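Local coordinates for envelope protein (White spot syndrome virus, PDB 7DDA) that is a virion envelope protein whose C-terminal domain binds sulfate and probably, through those sites, heparin, at residues A33-V37 with E48-L52. Residues are numbered along the deposited sequence; the frame is centred on the assembly and turned at random.
Sequences ATVIV and EVYNL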
ATOM      1  N   ALA A  33       0.627 -13.780  -5.348  1.00 29.29           N
ATOM      2  CA  ALA A  33       0.408 -12.788  -6.390  1.00 28.54           C
ATOM      3  C   ALA A  33      -0.244 -11.555  -5.778  1.00 29.77           C
ATOM      4  O   ALA A  33      -0.959 -11.636  -4.771  1.00 30.57           O
ATOM      5  CB  ALA A  33      -0.455 -13.331  -7.531  1.00 24.98           C
ATOM      6  N   THR A  34       0.024 -10.412  -6.398  1.00 29.74           N
ATOM      7  CA  THR A  34      -0.610  -9.143  -6.074  1.00 28.80           C
ATOM      8  C   THR A  34      -1.379  -8.685  -7.302  1.00 28.03           C
ATOM      9  O   THR A  34      -0.808  -8.608  -8.396  1.00 32.14           O
ATOM     10  CB  THR A  34       0.429  -8.082  -5.682  1.00 29.47           C
ATOM     11  OG1 THR A  34       1.158  -8.531  -4.534  1.00 28.29           O
ATOM     12  CG2 THR A  34      -0.240  -6.739  -5.391  1.00 26.27           C
ATOM     13  N   VAL A  35      -2.662  -8.392  -7.130  1.00 24.10           N
ATOM     14  CA  VAL A  35      -3.511  -7.944  -8.226  1.00 24.54           C
ATOM     15  C   VAL A  35      -4.109  -6.594  -7.837  1.00 22.66           C
ATOM     16  O   VAL A  35      -4.757  -6.470  -6.787  1.00 22.37           O
ATOM     17  CB  VAL A  35      -4.600  -8.986  -8.557  1.00 24.95           C
ATOM     18  CG1 VAL A  35      -5.379  -8.591  -9.802  1.00 20.15           C
ATOM     19  CG2 VAL A  35      -3.967 -10.357  -8.748  1.00 21.44           C
ATOM     20  N   ILE A  36      -3.879  -5.585  -8.676  1.00 23.65           N
ATOM     21  CA  ILE A  36      -4.318  -4.213  -8.432  1.00 19.39           C
ATOM     22  C   ILE A  36      -5.502  -3.934  -9.345  1.00 20.80           C
ATOM     23  O   ILE A  36      -5.376  -3.978 -10.574  1.00 20.37           O
ATOM     24  CB  ILE A  36      -3.182  -3.205  -8.668  1.00 21.60           C
ATOM     25  CG1 ILE A  36      -1.938  -3.589  -7.862  1.00 23.64           C
ATOM     26  CG2 ILE A  36      -3.610  -1.789  -8.294  1.00 18.96           C
ATOM     27  CD1 ILE A  36      -0.751  -2.639  -8.084  1.00 21.57           C
ATOM     28  N   VAL A  37      -6.659  -3.673  -8.750  1.00 21.55           N
ATOM     29  CA  VAL A  37      -7.901  -3.486  -9.488  1.00 17.60           C
ATOM     30  C   VAL A  37      -8.301  -2.025  -9.367  1.00 22.09           C
ATOM     31  O   VAL A  37      -8.375  -1.488  -8.251  1.00 18.49           O
ATOM     32  CB  VAL A  37      -9.024  -4.396  -8.960  1.00 19.11           C
ATOM     33  CG1 VAL A  37     -10.366  -4.035  -9.618  1.00 16.40           C
ATOM     34  CG2 VAL A  37      -8.673  -5.863  -9.162  1.00 15.47           C
ATOM     35  N   GLU A  48      -9.848  -1.944 -14.807  1.00 20.36           N
ATOM     36  CA  GLU A  48      -8.576  -2.583 -15.107  1.00 19.77           C
ATOM     37  C   GLU A  48      -8.247  -3.599 -14.019  1.00 21.72           C
ATOM     38  O   GLU A  48      -8.493  -3.350 -12.834  1.00 20.37           O
ATOM     39  CB  GLU A  48      -7.442  -1.547 -15.222  1.00 20.16           C
ATOM     40  CG  GLU A  48      -6.085  -2.179 -15.438  1.00 19.07           C
ATOM     41  CD  GLU A  48      -4.962  -1.178 -15.523  1.00 22.56           C
ATOM     42  OE1 GLU A  48      -4.538  -0.644 -14.487  1.00 28.72           O
ATOM     43  OE2 GLU A  48      -4.478  -0.941 -16.637  1.00 26.58           O
ATOM     44  N   VAL A  49      -7.689  -4.734 -14.441  1.00 23.70           N
ATOM     45  CA  VAL A  49      -7.173  -5.778 -13.565  1.00 23.95           C
ATOM     46  C   VAL A  49      -5.692  -5.937 -13.887  1.00 25.52           C
ATOM     47  O   VAL A  49      -5.335  -6.475 -14.936  1.00 25.92           O
ATOM     48  CB  VAL A  49      -7.930  -7.101 -13.740  1.00 21.53           C
ATOM     49  CG1 VAL A  49      -7.378  -8.170 -12.800  1.00 19.24           C
ATOM     50  CG2 VAL A  49      -9.408  -6.881 -13.489  1.00 15.36           C
ATOM     51  N   TYR A  50      -4.831  -5.477 -12.986  1.00 24.80           N
ATOM     52  CA  TYR A  50      -3.398  -5.351 -13.231  1.00 23.17           C
ATOM     53  C   TYR A  50      -2.672  -6.381 -12.376  1.00 25.14           C
ATOM     54  O   TYR A  50      -2.697  -6.296 -11.145  1.00 30.11           O
ATOM     55  CB  TYR A  50      -2.967  -3.924 -12.907  1.00 21.38           C
ATOM     56  CG  TYR A  50      -1.527  -3.551 -13.162  1.00 28.85           C
ATOM     57  CD1 TYR A  50      -1.107  -3.151 -14.419  1.00 23.23           C
ATOM     58  CD2 TYR A  50      -0.599  -3.536 -12.121  1.00 28.20           C
ATOM     59  CE1 TYR A  50       0.200  -2.769 -14.640  1.00 25.07           C
ATOM     60  CE2 TYR A  50       0.703  -3.165 -12.338  1.00 23.35           C
ATOM     61  CZ  TYR A  50       1.100  -2.781 -13.602  1.00 27.30           C
ATOM     62  OH  TYR A  50       2.406  -2.402 -13.818  1.00 28.63           O
ATOM     63  N   ASN A  51      -2.041  -7.359 -13.015  1.00 32.28           N
ATOM     64  CA  ASN A  51      -1.435  -8.488 -12.313  1.00 36.69           C
ATOM     65  C   ASN A  51       0.060  -8.266 -12.121  1.00 38.30           C
ATOM     66  O   ASN A  51       0.764  -7.901 -13.066  1.00 38.83           O
ATOM     67  CB  ASN A  51      -1.683  -9.795 -13.072  1.00 41.95           C
ATOM     68  CG  ASN A  51      -3.162 -10.000 -13.416  1.00 49.44           C
ATOM     69  OD1 ASN A  51      -3.996 -10.146 -12.524  1.00 52.67           O
ATOM     70  ND2 ASN A  51      -3.490  -9.995 -14.706  1.00 53.95           N
ATOM     71  N   LEU A  52       0.537  -8.486 -10.895  1.00 44.33           N
ATOM     72  CA  LEU A  52       1.963  -8.440 -10.573  1.00 46.47           C
ATOM     73  C   LEU A  52       2.506  -9.869 -10.568  1.00 57.84           C
ATOM     74  O   LEU A  52       2.186 -10.661  -9.674  1.00 52.18           O
ATOM     75  CB  LEU A  52       2.202  -7.758  -9.229  1.00 39.17           C
ATOM     76  CG  LEU A  52       2.478  -6.253  -9.267  1.00 42.50           C
ATOM     77  CD1 LEU A  52       1.517  -5.575 -10.204  1.00 37.98           C
ATOM     78  CD2 LEU A  52       2.407  -5.624  -7.877  1.00 38.44           C
TER
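Ile-36 and Tyr-50 pair across a beta hairpin made of antiparallel strands 30-40 and 46-52. Their backbones exchange two hydrogen bonds: Ile-36 N to Tyr-50 O (2.8 Å) and Tyr-50 N to Ile-36 O (2.9 Å). Leu-52 N adds a third bond to Thr-34 O, at 2.8 Å. On the face of Thr-34, Ile-36, Tyr-50 and Leu-52, the Ile-36 side chain is extended (chi2 178°). Its CD1 is a bump resting over the notch between the Tyr-50 ring (CD2 at 4.1 Å) and Leu-52 CD1 (4.3 Å). The other Leu-52 branch, CD2, lies beside Thr-34 CG2 at 3.8 Å. On the reverse face, Val-35 CG1 is anti to the backbone N (chi1 -173°). This lets it sit over the shallow groove between Val-49 CG1 at 3.6 Å and Asn-51 OD1 at 3.4 Å. Ile-82 of strand 80-89 touches Val-35, Val-37 and Val-49 there. Phe-166 of a second subunit packs on Ile-36 and Leu-52, and its backbone O is hydrogen-bonded to Tyr-50 OH, while Arg-114 of that subunit forms a salt bridge with Glu-48 OE1. The hairpin thus combines a valine face, edged by the Asn-51 amide, that packs on the other sheet with a subunit interface, apolar at Ile-36 and Leu-52 and given direction by the Tyr-50 and Glu-48 bonds.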